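Local coordinates for protein 361aa long hypothetical D-aminopeptidase (Pyrococcus horikoshii, PDB 2DRH) that is of unknown function but is probably an aminopeptidase of the peptidase S58 (DmpA-like) family, at residues I62-V73 and L86-P95. Numbering follows the deposited sequence.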
loop_
_atom_site.group_PDB
_atom_site.type_symbol
_atom_site.label_atom_id
_atom_site.label_comp_id
_atom_site.label_asym_id
_atom_site.label_seq_id
_atom_site.Cartn_x
_atom_site.Cartn_y
_atom_site.Cartn_z
ATOM N N ILE A 62 10.291 -7.200 -25.365
ATOM C CA ILE A 62 9.639 -7.095 -24.061
ATOM C C ILE A 62 8.566 -6.007 -23.979
ATOM O O ILE A 62 7.586 -6.152 -23.255
ATOM C CB ILE A 62 10.695 -6.881 -22.959
ATOM C CG1 ILE A 62 11.808 -7.917 -23.128
ATOM C CG2 ILE A 62 10.062 -7.045 -21.585
ATOM C CD1 ILE A 62 13.018 -7.673 -22.268
ATOM N N TYR A 63 8.741 -4.927 -24.729
ATOM C CA TYR A 63 7.760 -3.842 -24.730
ATOM C C TYR A 63 6.453 -4.213 -25.450
ATOM O O TYR A 63 5.349 -3.924 -24.964
ATOM C CB TYR A 63 8.360 -2.608 -25.399
ATOM C CG TYR A 63 7.440 -1.413 -25.418
ATOM C CD1 TYR A 63 7.194 -0.676 -24.255
ATOM C CD2 TYR A 63 6.827 -1.005 -26.599
ATOM C CE1 TYR A 63 6.361 0.443 -24.275
ATOM C CE2 TYR A 63 5.992 0.114 -26.630
ATOM C CZ TYR A 63 5.768 0.835 -25.461
ATOM O OH TYR A 63 4.975 1.960 -25.500
ATOM N N LYS A 64 6.577 -4.837 -26.622
ATOM C CA LYS A 64 5.403 -5.232 -27.393
ATOM C C LYS A 64 4.784 -6.490 -26.803
ATOM O O LYS A 64 3.580 -6.711 -26.922
ATOM C CB LYS A 64 5.782 -5.445 -28.865
ATOM C CG LYS A 64 6.256 -4.168 -29.541
ATOM C CD LYS A 64 5.150 -3.120 -29.564
ATOM C CE LYS A 64 5.670 -1.760 -30.018
ATOM N NZ LYS A 64 6.392 -1.832 -31.320
ATOM N N GLU A 65 5.613 -7.315 -26.174
ATOM C CA GLU A 65 5.125 -8.527 -25.530
ATOM C C GLU A 65 5.569 -8.492 -24.081
ATOM O O GLU A 65 6.655 -8.956 -23.726
ATOM C CB GLU A 65 5.646 -9.782 -26.241
ATOM C CG GLU A 65 5.026 -9.950 -27.615
ATOM C CD GLU A 65 5.214 -11.336 -28.186
ATOM O OE1 GLU A 65 6.380 -11.737 -28.393
ATOM O OE2 GLU A 65 4.187 -12.014 -28.428
ATOM N N LYS A 66 4.701 -7.922 -23.252
ATOM C CA LYS A 66 4.950 -7.755 -21.822
ATOM C C LYS A 66 4.707 -9.024 -21.001
ATOM O O LYS A 66 4.023 -9.955 -21.446
ATOM C CB LYS A 66 4.048 -6.635 -21.297
ATOM C CG LYS A 66 4.224 -5.292 -21.994
ATOM C CD LYS A 66 2.906 -4.532 -22.016
ATOM C CE LYS A 66 3.088 -3.027 -22.061
ATOM N NZ LYS A 66 3.969 -2.545 -23.164
ATOM N N VAL A 67 5.282 -9.070 -19.805
ATOM C CA VAL A 67 5.069 -10.211 -18.925
ATOM C C VAL A 67 4.390 -9.673 -17.672
ATOM O O VAL A 67 4.627 -8.528 -17.284
ATOM C CB VAL A 67 6.398 -10.915 -18.519
ATOM C CG1 VAL A 67 7.096 -11.480 -19.760
ATOM C CG2 VAL A 67 7.313 -9.947 -17.785
ATOM N N LEU A 68 3.525 -10.479 -17.062
ATOM C CA LEU A 68 2.850 -10.056 -15.842
ATOM C C LEU A 68 3.901 -10.037 -14.739
ATOM O O LEU A 68 4.787 -10.891 -14.709
ATOM C CB LEU A 68 1.714 -11.021 -15.503
ATOM C CG LEU A 68 0.577 -11.040 -16.536
ATOM C CD1 LEU A 68 -0.507 -12.013 -16.109
ATOM C CD2 LEU A 68 -0.005 -9.640 -16.676
ATOM N N ALA A 69 3.821 -9.067 -13.834
ATOM C CA ALA A 69 4.832 -8.976 -12.784
ATOM C C ALA A 69 4.341 -8.365 -11.481
ATOM O O ALA A 69 3.286 -7.739 -11.436
ATOM C CB ALA A 69 6.019 -8.183 -13.300
ATOM N N GLY A 70 5.134 -8.561 -10.426
ATOM C CA GLY A 70 4.813 -8.038 -9.113
ATOM C C GLY A 70 6.084 -7.600 -8.408
ATOM O O GLY A 70 7.186 -7.866 -8.891
ATOM N N ALA A 71 5.948 -6.929 -7.266
ATOM C CA ALA A 71 7.123 -6.473 -6.532
ATOM C C ALA A 71 6.799 -6.099 -5.092
ATOM O O ALA A 71 5.662 -5.760 -4.769
ATOM C CB ALA A 71 7.749 -5.297 -7.242
ATOM N N PHE A 72 7.810 -6.173 -4.234
ATOM C CA PHE A 72 7.656 -5.841 -2.830
ATOM C C PHE A 72 8.862 -5.080 -2.290
ATOM O O PHE A 72 10.008 -5.500 -2.457
ATOM C CB PHE A 72 7.467 -7.103 -1.993
ATOM C CG PHE A 72 7.475 -6.849 -0.507
ATOM C CD1 PHE A 72 6.480 -6.069 0.086
ATOM C CD2 PHE A 72 8.482 -7.382 0.298
ATOM C CE1 PHE A 72 6.490 -5.830 1.454
ATOM C CE2 PHE A 72 8.500 -7.148 1.671
ATOM C CZ PHE A 72 7.506 -6.374 2.248
ATOM N N VAL A 73 8.597 -3.952 -1.648
ATOM C CA VAL A 73 9.672 -3.173 -1.060
ATOM C C VAL A 73 9.705 -3.542 0.414
ATOM O O VAL A 73 8.770 -3.223 1.145
ATOM C CB VAL A 73 9.415 -1.662 -1.186
ATOM C CG1 VAL A 73 10.576 -0.880 -0.556
ATOM C CG2 VAL A 73 9.264 -1.282 -2.655
ATOM N N LEU A 86 4.713 -0.771 -12.670
ATOM C CA LEU A 86 4.713 -2.221 -12.560
ATOM C C LEU A 86 3.506 -2.615 -11.700
ATOM O O LEU A 86 2.715 -3.512 -12.064
ATOM C CB LEU A 86 6.023 -2.710 -11.923
ATOM C CG LEU A 86 6.293 -4.221 -11.968
ATOM C CD1 LEU A 86 7.776 -4.487 -11.810
ATOM C CD2 LEU A 86 5.495 -4.936 -10.881
ATOM N N TRP A 87 3.349 -1.916 -10.575
ATOM C CA TRP A 87 2.242 -2.177 -9.665
ATOM C C TRP A 87 0.875 -1.817 -10.236
ATOM O O TRP A 87 -0.101 -2.550 -10.037
ATOM C CB TRP A 87 2.431 -1.425 -8.342
ATOM C CG TRP A 87 3.452 -2.042 -7.426
ATOM C CD1 TRP A 87 3.613 -3.369 -7.154
ATOM C CD2 TRP A 87 4.397 -1.345 -6.599
ATOM N NE1 TRP A 87 4.596 -3.545 -6.207
ATOM C CE2 TRP A 87 5.093 -2.319 -5.849
ATOM C CE3 TRP A 87 4.720 0.007 -6.417
ATOM C CZ2 TRP A 87 6.095 -1.983 -4.929
ATOM C CZ3 TRP A 87 5.719 0.339 -5.499
ATOM C CH2 TRP A 87 6.390 -0.651 -4.771
ATOM N N GLU A 88 0.801 -0.688 -10.935
ATOM C CA GLU A 88 -0.461 -0.228 -11.501
ATOM C C GLU A 88 -0.981 -1.110 -12.639
ATOM O O GLU A 88 -2.162 -1.475 -12.657
ATOM C CB GLU A 88 -0.318 1.209 -12.013
ATOM C CG GLU A 88 -1.643 1.837 -12.457
ATOM C CD GLU A 88 -2.538 2.217 -11.284
ATOM O OE1 GLU A 88 -2.085 3.025 -10.438
ATOM O OE2 GLU A 88 -3.692 1.722 -11.211
ATOM N N LEU A 89 -0.104 -1.446 -13.583
ATOM C CA LEU A 89 -0.494 -2.258 -14.738
ATOM C C LEU A 89 -0.219 -3.739 -14.567
ATOM O O LEU A 89 -0.750 -4.557 -15.314
ATOM C CB LEU A 89 0.224 -1.767 -15.997
ATOM C CG LEU A 89 -0.042 -0.339 -16.467
ATOM C CD1 LEU A 89 0.794 -0.054 -17.702
ATOM C CD2 LEU A 89 -1.517 -0.163 -16.790
ATOM N N GLY A 90 0.615 -4.077 -13.588
ATOM C CA GLY A 90 0.953 -5.463 -13.332
ATOM C C GLY A 90 1.895 -6.059 -14.358
ATOM O O GLY A 90 1.972 -7.281 -14.500
ATOM N N THR A 91 2.636 -5.216 -15.067
ATOM C CA THR A 91 3.531 -5.734 -16.099
ATOM C C THR A 91 4.932 -5.142 -16.142
ATOM O O THR A 91 5.206 -4.105 -15.529
ATOM C CB THR A 91 2.905 -5.532 -17.483
ATOM O OG1 THR A 91 2.546 -4.153 -17.635
ATOM C CG2 THR A 91 1.646 -6.398 -17.644
ATOM N N ILE A 92 5.814 -5.835 -16.865
ATOM C CA ILE A 92 7.195 -5.409 -17.090
ATOM C C ILE A 92 7.321 -5.363 -18.610
ATOM O O ILE A 92 6.970 -6.332 -19.292
ATOM C CB ILE A 92 8.211 -6.407 -16.493
ATOM C CG1 ILE A 92 8.300 -6.202 -14.975
ATOM C CG2 ILE A 92 9.577 -6.216 -17.135
ATOM C CD1 ILE A 92 9.317 -7.087 -14.286
ATOM N N GLU A 93 7.807 -4.240 -19.140
ATOM C CA GLU A 93 7.899 -4.054 -20.587
ATOM C C GLU A 93 9.273 -3.664 -21.088
ATOM O O GLU A 93 9.414 -3.126 -22.192
ATOM C CB GLU A 93 6.891 -2.987 -21.026
ATOM C CG GLU A 93 6.980 -1.692 -20.226
ATOM C CD GLU A 93 5.970 -0.647 -20.669
ATOM O OE1 GLU A 93 4.783 -1.001 -20.874
ATOM O OE2 GLU A 93 6.360 0.533 -20.796
ATOM N N THR A 94 10.284 -3.939 -20.276
ATOM C CA THR A 94 11.643 -3.602 -20.629
ATOM C C THR A 94 12.564 -4.585 -19.953
ATOM O O THR A 94 12.163 -5.270 -19.011
ATOM C CB THR A 94 12.028 -2.198 -20.101
ATOM O OG1 THR A 94 12.091 -2.236 -18.666
ATOM C CG2 THR A 94 10.996 -1.143 -20.538
ATOM N N PRO A 95 13.802 -4.708 -20.450
ATOM C CA PRO A 95 14.684 -5.646 -19.760
ATOM C C PRO A 95 14.949 -5.013 -18.389
ATOM O O PRO A 95 14.797 -3.798 -18.223
ATOM C CB PRO A 95 15.928 -5.693 -20.654
ATOM C CG PRO A 95 15.886 -4.420 -21.410
ATOM C CD PRO A 95 14.415 -4.216 -21.694
#
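Trp-87 presents the edge of its indole to strand 65-73: Ala-71 O and Val-73 CG2 both lie near the ring plane, and NE1 donates to Ala-71 O at 2.8 Å, reaching it from above the carbonyl plane. At the other end Tyr-63 has Lys-66 NZ over one face, offset toward the rim, while Glu-93 O sits at its edge and the Glu-93 carboxylate is turned 75° from the ring. Between these rings runs a short antiparallel ladder, in which strand 91-92 pairs with one edge of strand 65-73 as the chain leaves helix 83-89; strands 278-285 and 288-291 supply backbone bonds to the other edge. Val-67 and Ile-92 form the hydrogen-bonded pair, Val-67 N to Ile-92 O being 3.3 Å and Ile-92 N to Val-67 O 3.0 Å. Gly-90, just past the helix and with phi 74°, offers its carbonyl O to Ala-69 N at 2.7 Å. With CG1 beside its own backbone N (chi1 -78°), Ile-92 presses CG1 and CD1 on the Ala-69 methyl; Leu-86 CD2 sits by Gly-70 CA, and Phe-284 and Val-282 pack on the same face as Val-67 and Ile-92. Lys-66 bends at chi2 and chi4 to bring NZ to Tyr-63 O (2.7 Å), in the carbonyl plane; His-292 ND1 is a further partner, and the salt-bridging hydrogen bond from NZ to Glu-93 OE1 is weak, and the place of OE1 is not certain. A methionine in place of Lys-66 would probably leave Tyr-63 O without this bond and the buried Glu-93 without its cationic neighbour. Glu-93 OE2 is also bonded to Asn-130 N, and Tyr-63 OH to Ser-128 O. Farther along, Ile-62 CD1 rests on the proline ring, 3.8 Å from Pro-95 CD.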